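PDB 5C2V: hydrazine synthase alpha subunit from Candidatus Kuenenia stuttgartiensis, which catalyses, within the hydrazine synthase complex, the condensation of hydroxylamine made in the gamma subunit with ammonia to yield hydrazine. Local coordinates for residues A712-Y723 with Q751-D762. Residues are numbered along the deposited sequence; the frame is centred on the assembly and turned at random.
With HEC (heme c), chain B.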
# COMPACT_ATOMS: atom_id res chain seq x y z
N ALA D 712 14.50 11.90 -7.79
CA ALA D 712 14.53 13.08 -6.94
C ALA D 712 15.97 13.34 -6.50
O ALA D 712 16.50 12.61 -5.66
CB ALA D 712 13.62 12.92 -5.74
N ALA D 713 16.58 14.40 -7.01
CA ALA D 713 17.93 14.74 -6.59
C ALA D 713 17.86 15.50 -5.28
O ALA D 713 18.75 15.41 -4.43
CB ALA D 713 18.64 15.56 -7.65
N ILE D 714 16.77 16.24 -5.12
CA ILE D 714 16.55 17.09 -3.96
C ILE D 714 16.36 16.26 -2.69
O ILE D 714 16.56 16.76 -1.58
CB ILE D 714 15.33 18.00 -4.21
CG1 ILE D 714 15.26 19.13 -3.18
CG2 ILE D 714 14.05 17.19 -4.24
CD1 ILE D 714 14.10 20.08 -3.39
N ASN D 715 15.98 15.00 -2.85
CA ASN D 715 15.80 14.09 -1.72
C ASN D 715 17.03 13.23 -1.44
O ASN D 715 17.04 12.44 -0.50
CB ASN D 715 14.59 13.19 -1.95
CG ASN D 715 13.27 13.93 -1.82
OD1 ASN D 715 13.19 14.96 -1.17
ND2 ASN D 715 12.23 13.39 -2.45
N SER D 716 18.06 13.39 -2.26
CA SER D 716 19.24 12.53 -2.18
C SER D 716 20.28 13.07 -1.21
O SER D 716 20.68 14.23 -1.29
CB SER D 716 19.85 12.35 -3.57
OG SER D 716 18.94 11.71 -4.45
N LEU D 717 20.74 12.20 -0.30
CA LEU D 717 21.73 12.57 0.70
C LEU D 717 23.02 13.07 0.05
O LEU D 717 23.66 14.00 0.56
CB LEU D 717 22.03 11.37 1.61
CG LEU D 717 22.81 11.60 2.91
CD1 LEU D 717 22.39 10.59 3.96
CD2 LEU D 717 24.32 11.51 2.68
N LEU D 718 23.39 12.46 -1.07
CA LEU D 718 24.57 12.87 -1.82
C LEU D 718 24.47 14.34 -2.23
O LEU D 718 25.42 15.10 -2.06
CB LEU D 718 24.75 11.99 -3.06
CG LEU D 718 25.87 12.38 -4.01
CD1 LEU D 718 27.21 12.33 -3.29
CD2 LEU D 718 25.88 11.49 -5.24
N VAL D 719 23.31 14.72 -2.75
CA VAL D 719 23.08 16.09 -3.18
C VAL D 719 22.98 17.02 -1.97
O VAL D 719 23.45 18.16 -2.01
CB VAL D 719 21.80 16.20 -4.03
CG1 VAL D 719 21.61 17.62 -4.52
CG2 VAL D 719 21.88 15.24 -5.21
N TRP D 720 22.37 16.52 -0.90
CA TRP D 720 22.31 17.25 0.37
C TRP D 720 23.70 17.64 0.84
O TRP D 720 23.91 18.75 1.33
CB TRP D 720 21.61 16.41 1.44
CG TRP D 720 20.11 16.50 1.42
CD1 TRP D 720 19.30 16.35 0.34
CD2 TRP D 720 19.25 16.73 2.54
NE1 TRP D 720 17.98 16.48 0.71
CE2 TRP D 720 17.92 16.72 2.06
CE3 TRP D 720 19.47 16.95 3.90
CZ2 TRP D 720 16.82 16.92 2.89
CZ3 TRP D 720 18.38 17.15 4.73
CH2 TRP D 720 17.07 17.13 4.22
N ARG D 721 24.65 16.73 0.69
CA ARG D 721 26.02 16.97 1.11
C ARG D 721 26.79 17.84 0.12
O ARG D 721 27.59 18.69 0.52
CB ARG D 721 26.76 15.65 1.33
CG ARG D 721 26.26 14.85 2.51
CD ARG D 721 26.17 15.72 3.76
NE ARG D 721 27.43 16.39 4.05
CZ ARG D 721 28.40 15.87 4.78
NH1 ARG D 721 28.27 14.66 5.30
NH2 ARG D 721 29.52 16.56 5.00
N LEU D 722 26.55 17.62 -1.17
CA LEU D 722 27.22 18.40 -2.20
C LEU D 722 26.81 19.87 -2.15
O LEU D 722 27.58 20.74 -2.54
CB LEU D 722 26.94 17.81 -3.59
CG LEU D 722 27.70 16.52 -3.91
CD1 LEU D 722 27.22 15.93 -5.23
CD2 LEU D 722 29.20 16.78 -3.95
N TYR D 723 25.59 20.14 -1.70
CA TYR D 723 25.15 21.51 -1.49
C TYR D 723 25.26 21.95 -0.02
O TYR D 723 25.05 23.12 0.29
CB TYR D 723 23.71 21.69 -1.97
CG TYR D 723 23.56 21.71 -3.47
CD1 TYR D 723 23.57 20.53 -4.20
CD2 TYR D 723 23.39 22.90 -4.16
CE1 TYR D 723 23.43 20.53 -5.58
CE2 TYR D 723 23.25 22.92 -5.54
CZ TYR D 723 23.27 21.73 -6.24
OH TYR D 723 23.13 21.75 -7.61
N GLN D 751 30.02 24.07 -10.75
CA GLN D 751 28.57 24.02 -10.89
C GLN D 751 28.15 23.00 -11.94
O GLN D 751 27.15 22.31 -11.79
CB GLN D 751 28.01 25.41 -11.23
CG GLN D 751 26.50 25.44 -11.43
CD GLN D 751 25.73 25.14 -10.16
OE1 GLN D 751 26.25 25.26 -9.05
NE2 GLN D 751 24.47 24.73 -10.32
N ASP D 752 28.95 22.91 -13.00
CA ASP D 752 28.66 22.00 -14.11
C ASP D 752 28.72 20.54 -13.68
O ASP D 752 27.86 19.74 -14.06
CB ASP D 752 29.62 22.25 -15.27
CG ASP D 752 29.49 23.64 -15.85
OD1 ASP D 752 28.38 24.22 -15.77
OD2 ASP D 752 30.49 24.17 -16.39
N GLU D 753 29.74 20.19 -12.90
CA GLU D 753 29.91 18.82 -12.42
C GLU D 753 28.80 18.43 -11.45
O GLU D 753 28.16 17.37 -11.59
CB GLU D 753 31.28 18.68 -11.75
CG GLU D 753 32.46 19.02 -12.65
CD GLU D 753 33.75 19.27 -11.88
OE1 GLU D 753 33.68 19.45 -10.65
OE2 GLU D 753 34.83 19.27 -12.51
N ARG D 754 28.58 19.28 -10.45
CA ARG D 754 27.56 19.05 -9.44
C ARG D 754 26.18 18.92 -10.07
O ARG D 754 25.42 18.00 -9.75
CB ARG D 754 27.57 20.18 -8.41
CG ARG D 754 26.67 19.94 -7.21
CD ARG D 754 26.88 20.99 -6.14
NE ARG D 754 26.47 22.32 -6.58
CZ ARG D 754 26.58 23.42 -5.84
NH1 ARG D 754 27.10 23.35 -4.62
NH2 ARG D 754 26.18 24.59 -6.32
N TYR D 755 25.86 19.83 -10.99
CA TYR D 755 24.56 19.78 -11.65
C TYR D 755 24.50 18.63 -12.65
O TYR D 755 23.41 18.20 -13.03
CB TYR D 755 24.25 21.10 -12.36
CG TYR D 755 22.81 21.20 -12.78
CD1 TYR D 755 21.81 21.44 -11.84
CD2 TYR D 755 22.43 21.05 -14.11
CE1 TYR D 755 20.49 21.52 -12.22
CE2 TYR D 755 21.11 21.13 -14.49
CZ TYR D 755 20.14 21.37 -13.54
OH TYR D 755 18.82 21.46 -13.91
N ALA D 756 25.65 18.13 -13.07
CA ALA D 756 25.69 16.93 -13.89
C ALA D 756 25.24 15.75 -13.04
O ALA D 756 24.47 14.90 -13.50
CB ALA D 756 27.08 16.69 -14.46
N ILE D 757 25.72 15.71 -11.80
CA ILE D 757 25.28 14.68 -10.86
C ILE D 757 23.78 14.82 -10.58
O ILE D 757 23.05 13.82 -10.57
CB ILE D 757 26.06 14.75 -9.54
CG1 ILE D 757 27.55 14.51 -9.79
CG2 ILE D 757 25.52 13.74 -8.54
CD1 ILE D 757 28.40 14.54 -8.54
N VAL D 758 23.33 16.05 -10.37
CA VAL D 758 21.91 16.33 -10.14
C VAL D 758 21.05 15.81 -11.29
O VAL D 758 20.05 15.12 -11.07
CB VAL D 758 21.66 17.85 -9.97
CG1 VAL D 758 20.17 18.13 -9.91
CG2 VAL D 758 22.35 18.36 -8.71
N GLU D 759 21.44 16.15 -12.52
CA GLU D 759 20.75 15.68 -13.71
C GLU D 759 20.74 14.16 -13.79
O GLU D 759 19.71 13.56 -14.11
CB GLU D 759 21.39 16.26 -14.97
CG GLU D 759 21.02 17.69 -15.27
CD GLU D 759 21.59 18.19 -16.58
OE1 GLU D 759 22.73 17.79 -16.91
OE2 GLU D 759 20.91 18.96 -17.28
N TRP D 760 21.88 13.55 -13.50
CA TRP D 760 22.00 12.10 -13.51
C TRP D 760 21.00 11.45 -12.57
O TRP D 760 20.32 10.49 -12.94
CB TRP D 760 23.42 11.67 -13.14
CG TRP D 760 23.55 10.20 -12.89
CD1 TRP D 760 23.36 9.19 -13.78
CD2 TRP D 760 23.92 9.57 -11.65
NE1 TRP D 760 23.57 7.97 -13.18
CE2 TRP D 760 23.92 8.18 -11.87
CE3 TRP D 760 24.24 10.05 -10.38
CZ2 TRP D 760 24.23 7.27 -10.87
CZ3 TRP D 760 24.55 9.14 -9.38
CH2 TRP D 760 24.54 7.77 -9.63
N ILE D 761 20.91 11.97 -11.35
CA ILE D 761 19.98 11.42 -10.36
C ILE D 761 18.52 11.66 -10.76
O ILE D 761 17.69 10.75 -10.65
CB ILE D 761 20.23 12.02 -8.97
CG1 ILE D 761 21.65 11.69 -8.50
CG2 ILE D 761 19.22 11.50 -7.97
CD1 ILE D 761 21.95 12.12 -7.09
N ASP D 762 18.22 12.86 -11.23
CA ASP D 762 16.86 13.20 -11.65
C ASP D 762 16.40 12.36 -12.84
O ASP D 762 15.20 12.12 -13.01
CB ASP D 762 16.76 14.69 -11.99
CG ASP D 762 16.25 15.52 -10.83
OD1 ASP D 762 16.18 14.99 -9.70
OD2 ASP D 762 15.93 16.71 -11.04
FE HEC B . 33.53 12.91 0.96
CHA HEC B . 31.84 11.99 3.80
CHB HEC B . 30.75 12.20 -0.93
CHC HEC B . 35.18 13.94 -1.90
CHD HEC B . 36.42 13.40 2.75
NA HEC B . 31.66 12.19 1.35
C1A HEC B . 31.15 11.95 2.61
C2A HEC B . 29.74 11.64 2.46
C3A HEC B . 29.44 11.70 1.16
C4A HEC B . 30.64 12.04 0.43
CMA HEC B . 28.05 11.44 0.54
CAA HEC B . 28.76 11.30 3.61
CBA HEC B . 28.79 9.80 3.88
CGA HEC B . 27.73 9.46 4.90
O1A HEC B . 27.26 8.29 4.91
O2A HEC B . 27.34 10.36 5.69
NB HEC B . 33.08 12.99 -1.05
C1B HEC B . 31.83 12.76 -1.60
C2B HEC B . 31.85 13.21 -2.97
C3B HEC B . 33.07 13.68 -3.24
C4B HEC B . 33.86 13.56 -2.04
CMB HEC B . 30.66 13.13 -3.96
CAB HEC B . 33.58 14.27 -4.58
CBB HEC B . 32.94 15.66 -4.81
NC HEC B . 35.44 13.56 0.51
C1C HEC B . 35.91 13.93 -0.74
C2C HEC B . 37.27 14.41 -0.58
C3C HEC B . 37.65 14.14 0.67
C4C HEC B . 36.48 13.68 1.40
CMC HEC B . 38.19 14.76 -1.77
CAC HEC B . 39.04 14.41 1.29
CBC HEC B . 39.36 15.92 1.32
ND HEC B . 34.05 12.71 2.98
C1D HEC B . 35.32 13.01 3.48
C2D HEC B . 35.29 12.85 4.92
C3D HEC B . 33.87 12.42 5.27
C4D HEC B . 33.16 12.35 4.00
CMD HEC B . 36.47 13.08 5.89
CAD HEC B . 33.37 12.11 6.71
CBD HEC B . 31.94 12.57 7.01
CGD HEC B . 31.75 14.04 6.73
O1D HEC B . 30.58 14.45 6.54
O2D HEC B . 32.76 14.79 6.70
O HOH W 1 15.06 16.92 -7.43
O HOH W 2 21.86 24.50 -8.91
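The guanidinium of R754 lies flat over one face of the Y723 ring, centres 3.7 Å apart and planes 17° from parallel, a cation-pi stack that R754 CD extends with a CH-pi contact. Extended as far as CD, with CG anti to the backbone N (chi1 -172°), the arginine bends at chi3 to lay its head on the ring. Two bonds help fix its rotation: NH2 gives a hydrogen bond to Q751 OE1 at 2.8 Å, and NH1 reaches the backbone oxygen of L722 in a weak one at 3.4 Å. A water accepts from Q751 NE2 and, weakly, from Y723 OH. At the other end, A713 N donates to D762 OD1 (2.8 Å), which also takes a bond from a water that accepts from I714 N; D762 OD2 is held by R463 and S538 N. S716 OG donates to A712 O and is bonded to N709 N. Between these polar ends the interface is aliphatic: I761 CD1 meets V719 CG2 at 3.6 Å, the L722 and I757 side chains cross at about a right angle, CD1 to CD1 3.8 Å, and A713 CB abuts V758 CG1. R721 turns to heme c, both NH1 and NH2 donating to propionate O1D, with E724 as second partner, while L718 and L722 touch a heme methyl. Within this cytochrome c domain, which carries the bis-histidine heme, helices 717-722 and 751-762 run nearly antiparallel, axes 10.8 Å apart; the former borders the heme, while the latter packs against helix 646-657 through I757 and W760 and meets strands 503-510 and 596-599 through Y755.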